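Local coordinates for glucose-binding protein (Thermus thermophilus HB27, PDB 2B3F) that binds glucose or galactose, probably as the sugar-capturing component of a binding-protein-dependent transport system, at residues A[187-199]-A[377-390]. Residues are numbered along the deposited sequence; the frame is centred on the assembly and turned at random.
Sequences NNLWNGKLKFTDP and ANAAQAIADQVGLG
Phe-196 and Gln-381 carry this contact, in which the loop joining helices 166-190 and 199-212 of a periplasmic binding protein fold packs against the C-terminal helix 373-387. Within the type I turn from Lys-195 to Asp-198, Phe-196 sends its CB toward the helix, and its ring rests against Ala-380 and Ala-384, one helical turn apart. The methyl of Ala-380 sits over one ring face in a CH-pi contact, CB 4.1 Å from the centroid, while Leu-189 CD2 covers the opposite face, offset toward the rim. Leu-389, just beyond the helix end, brings CD2 to the ring edge, 3.8 Å from Phe-196 CE2; the same methyl approaches Trp-190 CE3 at 3.9 Å, so one branch bridges two aromatic rings. Trp-190 continues into edge-to-face contacts with Trp-186 and Phe-356.

Gln-381 runs out with CG anti to its backbone N (chi1 -168°), then bends at chi2 (61°), which swings the amide back to the loop. OE1 accepts from Phe-196 N at 2.7 Å, the donor almost in line with the carbonyl (174°), although the hydrogen bond is bent at the hydrogen. The amide NE2 donates to Asp-385 OD1 at 3.1 Å, fixing the rotation of the group. The Lys-195 side chain crosses that of Gln-381 at about a right angle, CE 3.3 Å from Gln-381 CD, and a water links its NZ to Asp-385 OD1, 2.8 Å from each.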
loop_
_atom_site.group_PDB
_atom_site.type_symbol
_atom_site.label_atom_id
_atom_site.label_comp_id
_atom_site.label_asym_id
_atom_site.label_seq_id
_atom_site.Cartn_x
_atom_site.Cartn_y
_atom_site.Cartn_z
ATOM N N ASN A 187 -3.140 14.150 8.374
ATOM C CA ASN A 187 -2.937 13.505 9.678
ATOM C C ASN A 187 -4.056 13.805 10.660
ATOM O O ASN A 187 -4.413 12.958 11.503
ATOM C CB ASN A 187 -1.587 13.915 10.301
ATOM C CG ASN A 187 -0.376 13.341 9.538
ATOM O OD1 ASN A 187 -0.522 12.493 8.655
ATOM N ND2 ASN A 187 0.826 13.804 9.888
ATOM N N ASN A 188 -4.637 14.992 10.531
ATOM C CA ASN A 188 -5.709 15.406 11.430
ATOM C C ASN A 188 -7.022 14.658 11.221
ATOM O O ASN A 188 -7.850 14.621 12.134
ATOM C CB ASN A 188 -5.926 16.914 11.357
ATOM C CG ASN A 188 -4.805 17.699 12.037
ATOM O OD1 ASN A 188 -4.120 17.180 12.922
ATOM N ND2 ASN A 188 -4.609 18.949 11.609
ATOM N N LEU A 189 -7.207 14.030 10.062
ATOM C CA LEU A 189 -8.376 13.170 9.891
ATOM C C LEU A 189 -8.315 11.986 10.840
ATOM O O LEU A 189 -9.342 11.561 11.378
ATOM C CB LEU A 189 -8.495 12.650 8.449
ATOM C CG LEU A 189 -8.762 13.667 7.352
ATOM C CD1 LEU A 189 -8.603 13.013 5.971
ATOM C CD2 LEU A 189 -10.150 14.281 7.507
ATOM N N TRP A 190 -7.112 11.455 11.048
ATOM C CA TRP A 190 -6.949 10.130 11.655
ATOM C C TRP A 190 -6.814 10.185 13.175
ATOM O O TRP A 190 -7.022 9.179 13.845
ATOM C CB TRP A 190 -5.784 9.391 10.960
ATOM C CG TRP A 190 -6.011 9.477 9.504
ATOM C CD1 TRP A 190 -5.254 10.132 8.591
ATOM C CD2 TRP A 190 -7.143 8.961 8.793
ATOM N NE1 TRP A 190 -5.826 10.043 7.352
ATOM C CE2 TRP A 190 -6.999 9.343 7.450
ATOM C CE3 TRP A 190 -8.264 8.216 9.167
ATOM C CZ2 TRP A 190 -7.934 9.012 6.479
ATOM C CZ3 TRP A 190 -9.185 7.881 8.201
ATOM C CH2 TRP A 190 -9.016 8.276 6.874
ATOM N N ASN A 191 -6.506 11.374 13.694
ATOM C CA ASN A 191 -6.533 11.645 15.142
ATOM C C ASN A 191 -7.832 12.344 15.557
ATOM O O ASN A 191 -8.041 12.630 16.736
ATOM C CB ASN A 191 -5.281 12.446 15.575
ATOM C CG ASN A 191 -5.173 13.822 14.905
ATOM O OD1 ASN A 191 -6.179 14.424 14.565
ATOM N ND2 ASN A 191 -3.947 14.325 14.735
ATOM N N GLY A 192 -8.707 12.607 14.585
ATOM C CA GLY A 192 -10.027 13.177 14.856
ATOM C C GLY A 192 -10.049 14.679 15.060
ATOM O O GLY A 192 -11.078 15.238 15.455
ATOM N N LYS A 193 -8.932 15.347 14.785
ATOM C CA LYS A 193 -8.874 16.802 14.936
ATOM C C LYS A 193 -9.548 17.512 13.788
ATOM O O LYS A 193 -10.050 18.624 13.958
ATOM C CB LYS A 193 -7.434 17.292 15.080
ATOM C CG LYS A 193 -6.851 16.961 16.459
ATOM C CD LYS A 193 -5.458 17.540 16.618
ATOM C CE LYS A 193 -4.953 17.385 18.055
ATOM N NZ LYS A 193 -3.446 17.371 18.068
ATOM N N LEU A 194 -9.562 16.882 12.616
ATOM C CA LEU A 194 -10.279 17.425 11.467
ATOM C C LEU A 194 -11.395 16.456 11.113
ATOM O O LEU A 194 -11.150 15.265 10.900
ATOM C CB LEU A 194 -9.351 17.622 10.278
ATOM C CG LEU A 194 -9.961 18.208 8.997
ATOM C CD1 LEU A 194 -10.316 19.677 9.143
ATOM C CD2 LEU A 194 -8.994 18.031 7.873
ATOM N N LYS A 195 -12.617 16.983 11.052
ATOM C CA LYS A 195 -13.774 16.198 10.664
ATOM C C LYS A 195 -13.819 16.047 9.139
ATOM O O LYS A 195 -13.384 16.938 8.400
ATOM C CB LYS A 195 -15.068 16.844 11.173
ATOM C CG LYS A 195 -15.225 16.797 12.696
ATOM C CD LYS A 195 -16.656 17.122 13.162
ATOM C CE LYS A 195 -17.649 15.972 12.846
ATOM N NZ LYS A 195 -19.038 16.042 13.463
ATOM N N PHE A 196 -14.353 14.907 8.695
ATOM C CA PHE A 196 -14.556 14.640 7.271
ATOM C C PHE A 196 -15.561 15.608 6.651
ATOM O O PHE A 196 -15.536 15.845 5.461
ATOM C CB PHE A 196 -15.018 13.193 7.055
ATOM C CG PHE A 196 -13.942 12.176 7.334
ATOM C CD1 PHE A 196 -13.081 11.779 6.330
ATOM C CD2 PHE A 196 -13.772 11.655 8.606
ATOM C CE1 PHE A 196 -12.078 10.847 6.590
ATOM C CE2 PHE A 196 -12.758 10.742 8.869
ATOM C CZ PHE A 196 -11.925 10.349 7.861
ATOM N N THR A 197 -16.429 16.160 7.487
ATOM C CA THR A 197 -17.427 17.136 7.072
ATOM C C THR A 197 -16.905 18.578 7.071
ATOM O O THR A 197 -17.631 19.490 6.686
ATOM C CB THR A 197 -18.652 17.070 7.988
ATOM O OG1 THR A 197 -18.222 17.138 9.351
ATOM C CG2 THR A 197 -19.418 15.788 7.767
ATOM N N ASP A 198 -15.664 18.792 7.492
ATOM C CA ASP A 198 -15.043 20.111 7.351
ATOM C C ASP A 198 -14.956 20.473 5.874
ATOM O O ASP A 198 -14.594 19.629 5.042
ATOM C CB ASP A 198 -13.637 20.139 7.943
ATOM C CG ASP A 198 -13.075 21.552 8.024
ATOM O OD1 ASP A 198 -12.539 22.067 7.020
ATOM O OD2 ASP A 198 -13.188 22.136 9.114
ATOM N N PRO A 199 -15.281 21.742 5.526
ATOM C CA PRO A 199 -15.138 22.175 4.127
ATOM C C PRO A 199 -13.828 21.792 3.446
ATOM O O PRO A 199 -13.833 21.449 2.264
ATOM C CB PRO A 199 -15.332 23.700 4.226
ATOM C CG PRO A 199 -16.317 23.831 5.329
ATOM C CD PRO A 199 -15.868 22.808 6.361
ATOM N N ALA A 377 -18.689 12.882 2.240
ATOM C CA ALA A 377 -18.083 13.432 3.452
ATOM C C ALA A 377 -18.886 13.069 4.706
ATOM O O ALA A 377 -18.333 12.629 5.748
ATOM C CB ALA A 377 -17.929 14.935 3.328
ATOM N N ASN A 378 -20.201 13.260 4.613
ATOM C CA ASN A 378 -21.086 12.937 5.711
ATOM C C ASN A 378 -21.028 11.455 6.059
ATOM O O ASN A 378 -21.060 11.096 7.242
ATOM C CB ASN A 378 -22.531 13.315 5.379
ATOM C CG ASN A 378 -22.757 14.830 5.315
ATOM O OD1 ASN A 378 -21.898 15.616 5.712
ATOM N ND2 ASN A 378 -23.925 15.240 4.783
ATOM N N ALA A 379 -20.948 10.612 5.028
ATOM C CA ALA A 379 -20.849 9.160 5.213
ATOM C C ALA A 379 -19.554 8.762 5.929
ATOM O O ALA A 379 -19.575 7.966 6.851
ATOM C CB ALA A 379 -20.957 8.433 3.896
ATOM N N ALA A 380 -18.431 9.339 5.513
ATOM C CA ALA A 380 -17.149 9.021 6.150
ATOM C C ALA A 380 -17.182 9.463 7.595
ATOM O O ALA A 380 -16.660 8.767 8.467
ATOM C CB ALA A 380 -16.007 9.693 5.411
ATOM N N GLN A 381 -17.798 10.618 7.862
ATOM C CA GLN A 381 -17.918 11.080 9.255
ATOM C C GLN A 381 -18.794 10.143 10.114
ATOM O O GLN A 381 -18.480 9.869 11.264
ATOM C CB GLN A 381 -18.455 12.511 9.339
ATOM C CG GLN A 381 -18.327 13.132 10.744
ATOM C CD GLN A 381 -16.877 13.206 11.198
ATOM O OE1 GLN A 381 -16.027 13.726 10.473
ATOM N NE2 GLN A 381 -16.588 12.672 12.377
ATOM N N ALA A 382 -19.878 9.640 9.541
ATOM C CA ALA A 382 -20.752 8.739 10.284
ATOM C C ALA A 382 -19.980 7.461 10.681
ATOM O O ALA A 382 -20.073 6.977 11.817
ATOM C CB ALA A 382 -21.991 8.411 9.453
ATOM N N ILE A 383 -19.217 6.906 9.752
ATOM C CA ILE A 383 -18.409 5.724 10.061
ATOM C C ILE A 383 -17.384 6.056 11.146
ATOM O O ILE A 383 -17.210 5.292 12.092
ATOM C CB ILE A 383 -17.689 5.202 8.819
ATOM C CG1 ILE A 383 -18.696 4.841 7.726
ATOM C CG2 ILE A 383 -16.779 4.004 9.167
ATOM C CD1 ILE A 383 -19.742 3.906 8.136
ATOM N N ALA A 384 -16.712 7.202 11.008
ATOM C CA ALA A 384 -15.713 7.617 11.995
ATOM C C ALA A 384 -16.350 7.681 13.385
ATOM O O ALA A 384 -15.799 7.175 14.375
ATOM C CB ALA A 384 -15.111 8.967 11.600
ATOM N N ASP A 385 -17.547 8.252 13.450
ATOM C CA ASP A 385 -18.265 8.362 14.719
ATOM C C ASP A 385 -18.671 6.987 15.267
ATOM O O ASP A 385 -18.574 6.746 16.473
ATOM C CB ASP A 385 -19.511 9.225 14.549
ATOM C CG ASP A 385 -19.190 10.680 14.258
ATOM O OD1 ASP A 385 -18.076 11.148 14.571
ATOM O OD2 ASP A 385 -20.085 11.358 13.710
ATOM N N GLN A 386 -19.104 6.096 14.393
ATOM C CA GLN A 386 -19.563 4.762 14.796
ATOM C C GLN A 386 -18.428 3.897 15.320
ATOM O O GLN A 386 -18.626 3.109 16.254
ATOM C CB GLN A 386 -20.265 4.060 13.630
ATOM C CG GLN A 386 -21.623 4.683 13.304
ATOM C CD GLN A 386 -22.173 4.290 11.955
ATOM O OE1 GLN A 386 -21.505 3.624 11.169
ATOM N NE2 GLN A 386 -23.407 4.699 11.677
ATOM N N VAL A 387 -17.237 4.039 14.744
ATOM C CA VAL A 387 -16.107 3.208 15.168
ATOM C C VAL A 387 -15.241 3.900 16.209
ATOM O O VAL A 387 -14.302 3.291 16.756
ATOM C CB VAL A 387 -15.240 2.729 13.981
ATOM C CG1 VAL A 387 -16.110 2.041 12.949
ATOM C CG2 VAL A 387 -14.421 3.891 13.375
ATOM N N GLY A 388 -15.553 5.157 16.504
ATOM C CA GLY A 388 -14.784 5.915 17.492
ATOM C C GLY A 388 -13.384 6.237 17.006
ATOM O O GLY A 388 -12.410 6.107 17.754
ATOM N N LEU A 389 -13.294 6.669 15.752
ATOM C CA LEU A 389 -12.007 6.926 15.093
ATOM C C LEU A 389 -11.181 7.869 15.952
ATOM O O LEU A 389 -11.676 8.912 16.372
ATOM C CB LEU A 389 -12.227 7.520 13.700
ATOM C CG LEU A 389 -11.002 7.663 12.802
ATOM C CD1 LEU A 389 -10.509 6.281 12.374
ATOM C CD2 LEU A 389 -11.302 8.512 11.598
ATOM N N GLY A 390 -9.944 7.465 16.243
ATOM C CA GLY A 390 -9.045 8.221 17.129
ATOM C C GLY A 390 -8.894 7.627 18.527
ATOM O O GLY A 390 -8.009 8.041 19.287
HETATM O O HOH W 1 -18.397 13.854 15.091
#